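Local coordinates for protein Exo-arabinanase (Penicillium chrysogenum, PDB 3A72) that probably releases arabinobiose from the ends of alpha-1,5-linked L-arabinan chains, as an exo-acting glycoside hydrolase with a sialidase-like beta-propeller fold, at residues I162-D167 and E246-A251; F153-K158 and G216-V221; T10-P15 and P21-P26. One frame throughout, in Å; residues are numbered along the deposited sequence.

Interaction 1 (I162-D167 and E246-A251); sequences ICYYSD and ENIASA
Ile162 and Glu246 meet through aliphatic carbons, the CD1 methyl of Ile162 lying 3.8 Å from CG of Glu246. The isoleucine reaches this far because CG1 lies anti to its own carbonyl carbon (chi1 -54°) and CD1 continues outward in a nearly extended course. Its other branch does different work. CG2 of Ile162 sits 3.6 Å above the plane of the Tyr164 ring, displaced toward the rim, so the two residues of one strand face pack on each other while both turn toward the loop. Beyond CG the Glu246 chain runs extended away from the methyl; its carboxylate ends in a salt bridge from OE2 to Lys160, and its backbone O accepts a hydrogen bond from NE2 of His180, on the next strand of the same sheet as Ile162. Tyr164 approaches the loop more loosely: CE1 is 4.5 Å from CG1 of Ile248, which comes up to the ring obliquely. The tyrosine hydroxyl is anchored to the carbonyl O of Pro245, directly before the loop segment, which ties the end of the ring to the start of the loop.

In the six-bladed beta-propeller, strand 160-167 belongs to one four-stranded antiparallel blade, whereas residues 246-251 link strands 237-242 and 254-255 of the following blade. The contact is thus a buried seam between adjacent blades. The loop then folds into a type I turn from Ile248 to Ala251, closed by Ala251 N donating to Ile248 O at 3.1 Å. Ser250 OG donates to Asn247 OD1 at 2.9 Å, coming in 44° out of the amide carbonyl plane rather than along a lone pair. Further down the strand, Ser166 touches the bound arabinofuranose.

Interaction 2 (F153-K158 and G216-V221); sequences FLLANK and GQYFYV
Tyr218 extends from its strand to meet Leu155 with the rim of its ring and Asn157 with its hydroxyl. With CG anti to the carbonyl carbon (chi1 -66°), the phenol is carried across a wide gap: the nearest CA atoms, those of Leu155 and Tyr218, are 10.7 Å apart, so the two backbones do not pair directly. Leu155 answers with CG anti to the backbone N and a chi2 of 140°, well away from a staggered value. In this twisted conformer both methyls approach the same ring carbon, CD1 and CD2 of Leu155 each lying 4.1 Å from CE1 of Tyr218. CD1 comes in at the ring edge, near its plane, while CD2 lies higher, above the rim.

Asn157 brings its amide to the end of the phenol. Amide and ring planes are turned 73° apart, with OD1 of Asn157 3.3 Å from OH of Tyr218. A water joins the two polar ends, donating to Asn157 OD1 at 2.8 Å and hydrogen-bonding to Tyr218 OH at 3.1 Å. One tyrosine thus presents an apolar rim to the leucine and a polar, hydrated end to the asparagine.

The contact spans two successive propeller blades. Leu155 leans on Ile162 and Tyr164 of strand 160-167, its hairpin partner, while Tyr218 packs on Lys212 of strand 204-212; Pro245, in the loop after strand 237-242, touches both Asn157 and Tyr218.

Interaction 3 (T10-P15 and P21-P26); sequences TIFSPP and PRTLYP
Pro14 packs against Arg22 and Thr23 at the tight heart of this contact. Its CG lies 3.7 Å from CB of Arg22, and that same CG is 3.9 Å from the CG2 methyl of Thr23. This methyl also meets the edge of the Phe12 ring, near its plane, 3.8 Å from CD2 of Phe12. With chi1 at 62°, Thr23 turns CG2 to the proline and phenylalanine and leaves OG1 to hydrogen-bond Ala334 O.

The outer side is more open to solvent: Pro15 is exposed, and meets the arginine through its carbonyl, Pro15 O lying 3.4 Å from CD of Arg22. Past that point the guanidinium turns to main-chain carbonyls, chiefly Ser16 O through NH2.

Ile11 and Phe12 together face Val344 in a classic beta bulge, where the chain leaves the blade that strand 6-10 completes beside the C-terminal strands. Strand 23-30 opens the next blade and carries Tyr25 into the arabinose-binding pocket. No hydrogen bond joins the two segments: van der Waals packing holds them together, and the polar ends of Arg22 and Thr23 are satisfied by carbonyl groups outside them.

Overall arrangement
Interactions 1 and 2 join the same two propeller blades, with centres about 9 Å apart, and they share the hairpin of strands 149-157 and 160-167. Ile162 N and Leu155 O, 2.8 Å apart in a probable hydrogen bond, connect them within that sheet, while Ile248 and Tyr220 pack together in the other blade. Interaction 1 is buried and mainly apolar; interaction 2 is only partly buried and admits a bridging water. Interaction 3 lies on the opposite side of the chain's centre from the other two, its own centre about 30 and 28 Å from theirs. At another blade junction, it is a surface contact held by apolar packing, without the bridging water of interaction 2.

Interaction 1 (I162-D167 and E246-A251)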
ATOM      1  N   ILE A 162      -6.175   7.305  10.414  1.00  5.70           N
ATOM      2  CA  ILE A 162      -6.889   6.091  10.137  1.00  5.36           C
ATOM      3  C   ILE A 162      -5.899   5.053   9.615  1.00  5.30           C
ATOM      4  O   ILE A 162      -5.094   5.346   8.718  1.00  5.82           O
ATOM      5  CB  ILE A 162      -8.009   6.302   9.102  1.00  5.59           C
ATOM      6  CG1 ILE A 162      -8.959   7.441   9.505  1.00  6.59           C
ATOM      7  CG2 ILE A 162      -8.776   5.046   8.831  1.00  5.77           C
ATOM      8  CD1 ILE A 162      -9.791   7.960   8.321  1.00  8.82           C
ATOM      9  N   CYS A 163      -5.970   3.832  10.153  1.00  5.02           N
ATOM     10  CA  CYS A 163      -5.237   2.700   9.598  1.00  4.90           C
ATOM     11  C   CYS A 163      -6.262   1.676   9.086  1.00  4.75           C
ATOM     12  O   CYS A 163      -7.001   1.098   9.863  1.00  5.25           O
ATOM     13  CB  CYS A 163      -4.344   2.037  10.630  1.00  5.19           C
ATOM     14  SG  CYS A 163      -3.358   0.693   9.909  1.00  6.51           S
ATOM     15  N   TYR A 164      -6.302   1.551   7.768  1.00  4.71           N
ATOM     16  CA  TYR A 164      -7.079   0.493   7.092  1.00  4.57           C
ATOM     17  C   TYR A 164      -6.211  -0.736   6.994  1.00  4.66           C
ATOM     18  O   TYR A 164      -5.013  -0.629   6.720  1.00  5.64           O
ATOM     19  CB  TYR A 164      -7.476   0.934   5.699  1.00  5.03           C
ATOM     20  CG  TYR A 164      -8.237   2.245   5.571  1.00  4.82           C
ATOM     21  CD1 TYR A 164      -9.612   2.308   5.661  1.00  4.88           C
ATOM     22  CD2 TYR A 164      -7.523   3.442   5.331  1.00  5.60           C
ATOM     23  CE1 TYR A 164     -10.276   3.518   5.531  1.00  5.05           C
ATOM     24  CE2 TYR A 164      -8.180   4.633   5.182  1.00  5.40           C
ATOM     25  CZ  TYR A 164      -9.566   4.685   5.286  1.00  5.41           C
ATOM     26  OH  TYR A 164     -10.177   5.897   5.112  1.00  6.85           O
ATOM     27  N   TYR A 165      -6.797  -1.929   7.138  1.00  4.30           N
ATOM     28  CA  TYR A 165      -6.008  -3.172   7.014  1.00  4.16           C
ATOM     29  C   TYR A 165      -6.956  -4.311   6.749  1.00  3.97           C
ATOM     30  O   TYR A 165      -8.178  -4.205   6.836  1.00  5.09           O
ATOM     31  CB  TYR A 165      -5.098  -3.394   8.222  1.00  4.50           C
ATOM     32  CG  TYR A 165      -5.780  -3.492   9.570  1.00  4.36           C
ATOM     33  CD1 TYR A 165      -6.118  -4.731  10.095  1.00  4.77           C
ATOM     34  CD2 TYR A 165      -6.079  -2.371  10.338  1.00  5.06           C
ATOM     35  CE1 TYR A 165      -6.729  -4.825  11.327  1.00  4.79           C
ATOM     36  CE2 TYR A 165      -6.665  -2.466  11.562  1.00  5.22           C
ATOM     37  CZ  TYR A 165      -6.997  -3.686  12.058  1.00  4.78           C
ATOM     38  OH  TYR A 165      -7.629  -3.777  13.284  1.00  5.70           O
ATOM     39  N   SER A 166      -6.361  -5.456   6.351  1.00  4.02           N
ATOM     40  CA  SER A 166      -7.076  -6.685   6.127  1.00  3.94           C
ATOM     41  C   SER A 166      -7.098  -7.526   7.408  1.00  4.01           C
ATOM     42  O   SER A 166      -6.077  -7.560   8.112  1.00  4.76           O
ATOM     43  CB  SER A 166      -6.454  -7.490   5.004  1.00  4.56           C
ATOM     44  OG  SER A 166      -6.278  -6.710   3.835  1.00  5.25           O
ATOM     45  N   ASP A 167      -8.212  -8.191   7.686  1.00  4.44           N
ATOM     46  CA  ASP A 167      -8.425  -8.811   8.981  1.00  4.52           C
ATOM     47  C   ASP A 167      -9.013 -10.188   8.818  1.00  4.18           C
ATOM     48  O   ASP A 167     -10.091 -10.320   8.205  1.00  5.23           O
ATOM     49  CB  ASP A 167      -9.352  -7.926   9.801  1.00  5.03           C
ATOM     50  CG  ASP A 167      -9.477  -8.262  11.249  1.00  5.90           C
ATOM     51  OD1 ASP A 167      -8.793  -9.221  11.705  1.00  5.85           O
ATOM     52  OD2 ASP A 167     -10.219  -7.558  11.967  1.00  7.97           O
ATOM     53  N   GLU A 246     -14.180   7.255   7.096  1.00  6.13           N
ATOM     54  CA  GLU A 246     -14.454   6.281   8.150  1.00  6.48           C
ATOM     55  C   GLU A 246     -15.745   5.452   7.884  1.00  6.34           C
ATOM     56  O   GLU A 246     -16.030   4.582   8.726  1.00  7.12           O
ATOM     57  CB  GLU A 246     -14.554   6.972   9.508  1.00  7.07           C
ATOM     58  CG  GLU A 246     -13.216   7.514   9.980  1.00  8.05           C
ATOM     59  CD  GLU A 246     -13.261   8.197  11.327  1.00  8.54           C
ATOM     60  OE1 GLU A 246     -13.875   7.627  12.266  1.00  9.29           O
ATOM     61  OE2 GLU A 246     -12.626   9.248  11.469  1.00 12.25           O
ATOM     62  N   ASN A 247     -16.450   5.742   6.811  1.00  6.46           N
ATOM     63  CA  ASN A 247     -17.666   5.016   6.520  1.00  6.65           C
ATOM     64  C   ASN A 247     -17.568   4.445   5.124  1.00  6.34           C
ATOM     65  O   ASN A 247     -17.871   5.120   4.101  1.00  6.93           O
ATOM     66  CB  ASN A 247     -18.906   5.925   6.673  1.00  8.25           C
ATOM     67  CG  ASN A 247     -20.195   5.148   6.439  1.00 10.86           C
ATOM     68  OD1 ASN A 247     -20.197   3.946   6.128  1.00 12.21           O
ATOM     69  ND2 ASN A 247     -21.315   5.834   6.631  1.00 17.07           N
ATOM     70  N   ILE A 248     -17.123   3.209   5.083  1.00  6.49           N
ATOM     71  CA  ILE A 248     -16.938   2.447   3.833  1.00  6.26           C
ATOM     72  C   ILE A 248     -18.031   1.369   3.672  1.00  6.49           C
ATOM     73  O   ILE A 248     -18.443   1.050   2.541  1.00  7.36           O
ATOM     74  CB  ILE A 248     -15.529   1.797   3.826  1.00  5.85           C
ATOM     75  CG1 ILE A 248     -14.429   2.859   4.045  1.00  7.56           C
ATOM     76  CG2 ILE A 248     -15.278   0.964   2.604  1.00  6.30           C
ATOM     77  CD1 ILE A 248     -14.367   3.953   2.963  1.00  8.75           C
ATOM     78  N   ALA A 249     -18.525   0.823   4.791  1.00  6.41           N
ATOM     79  CA  ALA A 249     -19.428  -0.314   4.742  1.00  7.34           C
ATOM     80  C   ALA A 249     -20.743   0.018   4.063  1.00  7.81           C
ATOM     81  O   ALA A 249     -21.428  -0.875   3.527  1.00 10.15           O
ATOM     82  CB  ALA A 249     -19.657  -0.840   6.141  1.00  9.03           C
ATOM     83  N   SER A 250     -21.183   1.266   4.096  1.00  7.44           N
ATOM     84  CA  SER A 250     -22.457   1.648   3.514  1.00  8.44           C
ATOM     85  C   SER A 250     -22.365   1.880   2.010  1.00  7.66           C
ATOM     86  O   SER A 250     -23.371   2.080   1.379  1.00 10.29           O
ATOM     87  CB  SER A 250     -23.003   2.870   4.217  1.00 10.11           C
ATOM     88  OG  SER A 250     -22.202   4.009   3.992  1.00 15.37           O
ATOM     89  N   ALA A 251     -21.168   1.871   1.424  1.00  6.99           N
ATOM     90  CA  ALA A 251     -20.978   2.108   0.008  1.00  7.02           C
ATOM     91  C   ALA A 251     -21.002   0.788  -0.727  1.00  6.49           C
ATOM     92  O   ALA A 251     -20.214  -0.118  -0.397  1.00  8.16           O
ATOM     93  CB  ALA A 251     -19.660   2.844  -0.216  1.00  8.13           C
TER

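Interaction 2 (F153-K158 and G216-V221)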
ATOM      1  N   PHE A 153      -2.672   0.529   5.599  1.00  4.21           N
ATOM      2  CA  PHE A 153      -2.688   1.728   4.763  1.00  3.92           C
ATOM      3  C   PHE A 153      -3.083   2.897   5.668  1.00  3.89           C
ATOM      4  O   PHE A 153      -4.106   2.791   6.357  1.00  4.99           O
ATOM      5  CB  PHE A 153      -3.674   1.578   3.581  1.00  4.10           C
ATOM      6  CG  PHE A 153      -3.582   2.752   2.617  1.00  3.98           C
ATOM      7  CD1 PHE A 153      -2.720   2.684   1.542  1.00  4.23           C
ATOM      8  CD2 PHE A 153      -4.301   3.906   2.838  1.00  4.39           C
ATOM      9  CE1 PHE A 153      -2.543   3.778   0.716  1.00  4.81           C
ATOM     10  CE2 PHE A 153      -4.121   5.013   2.010  1.00  4.37           C
ATOM     11  CZ  PHE A 153      -3.251   4.943   0.978  1.00  5.02           C
ATOM     12  N   LEU A 154      -2.294   3.948   5.698  1.00  4.63           N
ATOM     13  CA  LEU A 154      -2.494   5.078   6.607  1.00  4.81           C
ATOM     14  C   LEU A 154      -3.024   6.312   5.870  1.00  4.36           C
ATOM     15  O   LEU A 154      -2.547   6.626   4.786  1.00  5.16           O
ATOM     16  CB  LEU A 154      -1.184   5.464   7.306  1.00  5.15           C
ATOM     17  CG  LEU A 154      -0.525   4.379   8.166  1.00  5.17           C
ATOM     18  CD1 LEU A 154       0.787   4.858   8.741  1.00  5.44           C
ATOM     19  CD2 LEU A 154      -1.436   3.908   9.310  1.00  7.08           C
ATOM     20  N   LEU A 155      -3.960   7.010   6.507  1.00  4.86           N
ATOM     21  CA  LEU A 155      -4.539   8.227   5.945  1.00  5.12           C
ATOM     22  C   LEU A 155      -4.963   9.129   7.093  1.00  5.15           C
ATOM     23  O   LEU A 155      -5.689   8.648   7.998  1.00  6.17           O
ATOM     24  CB  LEU A 155      -5.712   7.880   5.069  1.00  6.44           C
ATOM     25  CG  LEU A 155      -6.485   9.057   4.410  1.00  7.75           C
ATOM     26  CD1 LEU A 155      -6.876   8.735   2.969  1.00 12.83           C
ATOM     27  CD2 LEU A 155      -7.670   9.422   5.208  1.00 11.82           C
ATOM     28  N   ALA A 156      -4.577  10.375   7.117  1.00  5.60           N
ATOM     29  CA  ALA A 156      -5.022  11.346   8.114  1.00  6.20           C
ATOM     30  C   ALA A 156      -6.192  12.162   7.582  1.00  7.12           C
ATOM     31  O   ALA A 156      -6.264  12.499   6.402  1.00  8.24           O
ATOM     32  CB  ALA A 156      -3.881  12.268   8.515  1.00  7.61           C
ATOM     33  N   ASN A 157      -7.072  12.551   8.507  1.00  7.40           N
ATOM     34  CA  ASN A 157      -8.196  13.412   8.204  1.00  8.05           C
ATOM     35  C   ASN A 157      -8.659  14.060   9.503  1.00  9.06           C
ATOM     36  O   ASN A 157      -8.834  13.352  10.492  1.00  9.65           O
ATOM     37  CB  ASN A 157      -9.331  12.619   7.613  1.00  8.90           C
ATOM     38  CG  ASN A 157     -10.504  13.488   7.236  1.00  8.92           C
ATOM     39  OD1 ASN A 157     -10.355  14.480   6.493  1.00 10.90           O
ATOM     40  ND2 ASN A 157     -11.660  13.113   7.760  1.00 11.54           N
ATOM     41  N   LYS A 158      -8.846  15.371   9.490  1.00 10.69           N
ATOM     42  CA  LYS A 158      -9.451  16.070  10.620  1.00 11.75           C
ATOM     43  C   LYS A 158      -8.769  15.740  11.942  1.00 11.45           C
ATOM     44  O   LYS A 158      -9.415  15.507  12.977  1.00 12.83           O
ATOM     45  CB  LYS A 158     -10.961  15.809  10.719  1.00 18.86           C
ATOM     46  CG  LYS A 158     -11.721  16.328   9.514  1.00 27.86           C
ATOM     47  CD  LYS A 158     -13.230  16.214   9.427  1.00 46.04           C
ATOM     48  CE  LYS A 158     -14.087  15.329  10.296  1.00 64.29           C
ATOM     49  NZ  LYS A 158     -15.570  15.324  10.023  1.00 75.04           N
ATOM     50  N   GLY A 216     -13.925  15.726  -2.860  1.00  6.57           N
ATOM     51  CA  GLY A 216     -14.103  15.291  -1.477  1.00  7.27           C
ATOM     52  C   GLY A 216     -14.498  13.847  -1.308  1.00  6.20           C
ATOM     53  O   GLY A 216     -14.564  13.351  -0.200  1.00  7.46           O
ATOM     54  N   GLN A 217     -14.798  13.140  -2.406  1.00  5.80           N
ATOM     55  CA  GLN A 217     -14.959  11.687  -2.278  1.00  5.33           C
ATOM     56  C   GLN A 217     -13.623  11.002  -2.071  1.00  5.06           C
ATOM     57  O   GLN A 217     -12.601  11.484  -2.542  1.00  7.45           O
ATOM     58  CB  GLN A 217     -15.581  11.131  -3.568  1.00  5.23           C
ATOM     59  CG  GLN A 217     -17.007  11.569  -3.818  1.00  5.70           C
ATOM     60  CD  GLN A 217     -17.566  10.878  -5.043  1.00  5.27           C
ATOM     61  OE1 GLN A 217     -17.141  11.161  -6.153  1.00  5.95           O
ATOM     62  NE2 GLN A 217     -18.457   9.923  -4.818  1.00  6.08           N
ATOM     63  N   TYR A 218     -13.649   9.896  -1.373  1.00  5.09           N
ATOM     64  CA  TYR A 218     -12.512   8.998  -1.224  1.00  5.01           C
ATOM     65  C   TYR A 218     -12.771   7.782  -2.072  1.00  5.05           C
ATOM     66  O   TYR A 218     -13.866   7.195  -2.052  1.00  5.86           O
ATOM     67  CB  TYR A 218     -12.297   8.584   0.235  1.00  5.65           C
ATOM     68  CG  TYR A 218     -11.900   9.732   1.129  1.00  5.81           C
ATOM     69  CD1 TYR A 218     -10.566   9.938   1.490  1.00  6.02           C
ATOM     70  CD2 TYR A 218     -12.856  10.638   1.614  1.00  6.53           C
ATOM     71  CE1 TYR A 218     -10.206  10.988   2.323  1.00  7.02           C
ATOM     72  CE2 TYR A 218     -12.477  11.683   2.433  1.00  7.57           C
ATOM     73  CZ  TYR A 218     -11.178  11.879   2.790  1.00  7.67           C
ATOM     74  OH  TYR A 218     -10.828  12.919   3.605  1.00  9.89           O
ATOM     75  N   PHE A 219     -11.735   7.396  -2.831  1.00  4.85           N
ATOM     76  CA  PHE A 219     -11.697   6.207  -3.691  1.00  4.50           C
ATOM     77  C   PHE A 219     -10.960   5.102  -2.945  1.00  4.11           C
ATOM     78  O   PHE A 219      -9.756   5.211  -2.717  1.00  4.83           O
ATOM     79  CB  PHE A 219     -11.021   6.578  -5.001  1.00  5.05           C
ATOM     80  CG  PHE A 219     -10.878   5.506  -6.019  1.00  4.52           C
ATOM     81  CD1 PHE A 219     -11.897   5.316  -6.965  1.00  5.45           C
ATOM     82  CD2 PHE A 219      -9.784   4.663  -6.085  1.00  4.92           C
ATOM     83  CE1 PHE A 219     -11.788   4.316  -7.900  1.00  5.42           C
ATOM     84  CE2 PHE A 219      -9.673   3.674  -7.043  1.00  4.87           C
ATOM     85  CZ  PHE A 219     -10.681   3.500  -7.959  1.00  5.07           C
ATOM     86  N   TYR A 220     -11.707   4.111  -2.520  1.00  4.32           N
ATOM     87  CA  TYR A 220     -11.231   2.968  -1.724  1.00  4.28           C
ATOM     88  C   TYR A 220     -11.171   1.774  -2.638  1.00  3.81           C
ATOM     89  O   TYR A 220     -12.250   1.301  -3.063  1.00  4.78           O
ATOM     90  CB  TYR A 220     -12.178   2.800  -0.542  1.00  4.61           C
ATOM     91  CG  TYR A 220     -11.960   1.635   0.388  1.00  4.25           C
ATOM     92  CD1 TYR A 220     -11.433   1.832   1.672  1.00  4.75           C
ATOM     93  CD2 TYR A 220     -12.293   0.346   0.046  1.00  4.77           C
ATOM     94  CE1 TYR A 220     -11.237   0.758   2.531  1.00  4.64           C
ATOM     95  CE2 TYR A 220     -12.112  -0.716   0.891  1.00  4.99           C
ATOM     96  CZ  TYR A 220     -11.590  -0.515   2.135  1.00  4.83           C
ATOM     97  OH  TYR A 220     -11.463  -1.612   2.943  1.00  5.50           O
ATOM     98  N   VAL A 221     -10.005   1.267  -2.971  1.00  4.17           N
ATOM     99  CA  VAL A 221      -9.835   0.173  -3.911  1.00  4.20           C
ATOM    100  C   VAL A 221      -9.301  -1.041  -3.146  1.00  3.93           C
ATOM    101  O   VAL A 221      -8.578  -0.943  -2.159  1.00  4.20           O
ATOM    102  CB  VAL A 221      -8.931   0.588  -5.083  1.00  4.75           C
ATOM    103  CG1 VAL A 221      -7.466   0.748  -4.690  1.00  5.25           C
ATOM    104  CG2 VAL A 221      -9.072  -0.350  -6.292  1.00  5.29           C
TER
HETATM  105  O   HOH W   1      -8.672  15.031   4.338  1.00 12.76           O

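Interaction 3 (T10-P15 and P21-P26)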
ATOM      1  N   THR A  10      17.181   0.782 -10.897  1.00  7.77           N
ATOM      2  CA  THR A  10      17.343  -0.096  -9.748  1.00  7.84           C
ATOM      3  C   THR A  10      17.500   0.678  -8.447  1.00  7.82           C
ATOM      4  O   THR A  10      18.407   1.504  -8.303  1.00 11.04           O
ATOM      5  CB  THR A  10      18.593  -0.932  -9.876  1.00 10.01           C
ATOM      6  OG1 THR A  10      18.594  -1.579 -11.074  1.00 14.57           O
ATOM      7  CG2 THR A  10      18.653  -2.008  -8.808  1.00 12.25           C
ATOM      8  N   ILE A  11      16.620   0.429  -7.515  1.00  6.45           N
ATOM      9  CA  ILE A  11      16.774   0.947  -6.173  1.00  6.66           C
ATOM     10  C   ILE A  11      17.624   0.005  -5.333  1.00  6.76           C
ATOM     11  O   ILE A  11      18.535   0.428  -4.624  1.00  8.91           O
ATOM     12  CB  ILE A  11      15.388   1.161  -5.481  1.00  6.10           C
ATOM     13  CG1 ILE A  11      14.519   2.122  -6.304  1.00  6.39           C
ATOM     14  CG2 ILE A  11      15.603   1.621  -4.048  1.00  7.06           C
ATOM     15  CD1 ILE A  11      13.195   2.476  -5.678  1.00  7.16           C
ATOM     16  N   PHE A  12      17.311  -1.302  -5.412  1.00  6.82           N
ATOM     17  CA  PHE A  12      18.027  -2.319  -4.655  1.00  7.11           C
ATOM     18  C   PHE A  12      17.962  -3.653  -5.372  1.00  7.28           C
ATOM     19  O   PHE A  12      16.853  -4.125  -5.725  1.00  8.29           O
ATOM     20  CB  PHE A  12      17.403  -2.482  -3.262  1.00  7.75           C
ATOM     21  CG  PHE A  12      17.997  -3.565  -2.396  1.00  7.87           C
ATOM     22  CD1 PHE A  12      19.308  -3.538  -2.016  1.00 10.01           C
ATOM     23  CD2 PHE A  12      17.216  -4.613  -1.962  1.00  7.20           C
ATOM     24  CE1 PHE A  12      19.845  -4.484  -1.183  1.00 10.98           C
ATOM     25  CE2 PHE A  12      17.728  -5.580  -1.128  1.00  7.82           C
ATOM     26  CZ  PHE A  12      19.041  -5.521  -0.736  1.00  9.99           C
ATOM     27  N   SER A  13      19.106  -4.272  -5.597  1.00  8.15           N
ATOM     28  CA  SER A  13      19.204  -5.616  -6.117  1.00  9.60           C
ATOM     29  C   SER A  13      19.683  -6.521  -5.006  1.00  9.69           C
ATOM     30  O   SER A  13      20.820  -6.333  -4.520  1.00 10.71           O
ATOM     31  CB  SER A  13      20.169  -5.707  -7.317  1.00 17.19           C
ATOM     32  OG  SER A  13      20.053  -6.975  -8.013  1.00 29.20           O
ATOM     33  N   PRO A  14      18.870  -7.435  -4.521  1.00  8.28           N
ATOM     34  CA  PRO A  14      19.204  -8.163  -3.307  1.00  8.37           C
ATOM     35  C   PRO A  14      20.315  -9.194  -3.546  1.00  9.46           C
ATOM     36  O   PRO A  14      20.436  -9.763  -4.644  1.00 11.12           O
ATOM     37  CB  PRO A  14      17.935  -8.869  -2.942  1.00  8.73           C
ATOM     38  CG  PRO A  14      17.220  -9.097  -4.244  1.00  9.22           C
ATOM     39  CD  PRO A  14      17.520  -7.819  -5.019  1.00  9.33           C
ATOM     40  N   PRO A  15      21.076  -9.468  -2.477  1.00 10.82           N
ATOM     41  CA  PRO A  15      22.073 -10.554  -2.562  1.00 11.75           C
ATOM     42  C   PRO A  15      21.412 -11.884  -2.789  1.00 10.84           C
ATOM     43  O   PRO A  15      20.274 -12.140  -2.356  1.00  9.95           O
ATOM     44  CB  PRO A  15      22.702 -10.547  -1.183  1.00 17.80           C
ATOM     45  CG  PRO A  15      22.338  -9.322  -0.473  1.00 15.32           C
ATOM     46  CD  PRO A  15      21.095  -8.835  -1.167  1.00 10.99           C
ATOM     47  N   PRO A  21      11.251 -14.666  -1.632  1.00  6.71           N
ATOM     48  CA  PRO A  21      11.385 -13.823  -2.815  1.00  6.65           C
ATOM     49  C   PRO A  21      12.444 -12.739  -2.750  1.00  5.96           C
ATOM     50  O   PRO A  21      12.625 -12.031  -3.745  1.00  6.62           O
ATOM     51  CB  PRO A  21       9.991 -13.182  -2.886  1.00  6.80           C
ATOM     52  CG  PRO A  21       9.589 -13.004  -1.455  1.00  7.46           C
ATOM     53  CD  PRO A  21      10.044 -14.314  -0.831  1.00  7.54           C
ATOM     54  N   ARG A  22      13.150 -12.592  -1.651  1.00  6.35           N
ATOM     55  CA  ARG A  22      14.259 -11.663  -1.428  1.00  6.11           C
ATOM     56  C   ARG A  22      13.794 -10.228  -1.153  1.00  5.50           C
ATOM     57  O   ARG A  22      14.180  -9.625  -0.151  1.00  6.04           O
ATOM     58  CB  ARG A  22      15.326 -11.726  -2.504  1.00  6.96           C
ATOM     59  CG  ARG A  22      15.914 -13.123  -2.716  1.00  7.45           C
ATOM     60  CD  ARG A  22      17.187 -13.080  -3.535  1.00  8.64           C
ATOM     61  NE  ARG A  22      17.825 -14.371  -3.659  1.00 10.35           N
ATOM     62  CZ  ARG A  22      17.593 -15.250  -4.623  1.00 11.65           C
ATOM     63  NH1 ARG A  22      16.672 -15.016  -5.583  1.00 12.13           N
ATOM     64  NH2 ARG A  22      18.300 -16.383  -4.617  1.00 16.72           N
ATOM     65  N   THR A  23      12.975  -9.709  -2.076  1.00  5.55           N
ATOM     66  CA  THR A  23      12.289  -8.440  -1.882  1.00  4.97           C
ATOM     67  C   THR A  23      10.848  -8.654  -2.299  1.00  5.18           C
ATOM     68  O   THR A  23      10.544  -9.512  -3.128  1.00  5.76           O
ATOM     69  CB  THR A  23      12.915  -7.301  -2.720  1.00  5.48           C
ATOM     70  OG1 THR A  23      12.833  -7.562  -4.134  1.00  6.32           O
ATOM     71  CG2 THR A  23      14.379  -7.131  -2.424  1.00  6.47           C
ATOM     72  N   LEU A  24       9.955  -7.847  -1.751  1.00  4.88           N
ATOM     73  CA  LEU A  24       8.544  -7.872  -2.102  1.00  4.87           C
ATOM     74  C   LEU A  24       7.860  -6.656  -1.500  1.00  4.47           C
ATOM     75  O   LEU A  24       8.372  -6.124  -0.496  1.00  4.74           O
ATOM     76  CB  LEU A  24       7.855  -9.135  -1.498  1.00  4.81           C
ATOM     77  CG  LEU A  24       6.551  -9.568  -2.193  1.00  5.27           C
ATOM     78  CD1 LEU A  24       6.815 -10.193  -3.550  1.00  6.44           C
ATOM     79  CD2 LEU A  24       5.788 -10.547  -1.289  1.00  5.93           C
ATOM     80  N   TYR A  25       6.731  -6.230  -2.030  1.00  4.20           N
ATOM     81  CA  TYR A  25       5.826  -5.316  -1.364  1.00  4.26           C
ATOM     82  C   TYR A  25       6.419  -3.904  -1.291  1.00  4.01           C
ATOM     83  O   TYR A  25       6.804  -3.408  -0.223  1.00  4.58           O
ATOM     84  CB  TYR A  25       5.413  -5.838   0.013  1.00  4.38           C
ATOM     85  CG  TYR A  25       4.078  -5.318   0.505  1.00  4.15           C
ATOM     86  CD1 TYR A  25       2.958  -6.156   0.499  1.00  4.09           C
ATOM     87  CD2 TYR A  25       3.907  -3.996   0.936  1.00  4.05           C
ATOM     88  CE1 TYR A  25       1.702  -5.707   0.930  1.00  4.53           C
ATOM     89  CE2 TYR A  25       2.649  -3.549   1.379  1.00  4.70           C
ATOM     90  CZ  TYR A  25       1.583  -4.398   1.368  1.00  4.11           C
ATOM     91  OH  TYR A  25       0.330  -4.004   1.821  1.00  4.47           O
ATOM     92  N   PRO A  26       6.534  -3.227  -2.441  1.00  3.97           N
ATOM     93  CA  PRO A  26       7.137  -1.895  -2.459  1.00  4.46           C
ATOM     94  C   PRO A  26       6.211  -0.883  -1.852  1.00  4.21           C
ATOM     95  O   PRO A  26       5.010  -0.868  -2.172  1.00  4.58           O
ATOM     96  CB  PRO A  26       7.289  -1.611  -3.954  1.00  4.31           C
ATOM     97  CG  PRO A  26       6.114  -2.343  -4.567  1.00  4.72           C
ATOM     98  CD  PRO A  26       6.006  -3.619  -3.766  1.00  4.26           C
TER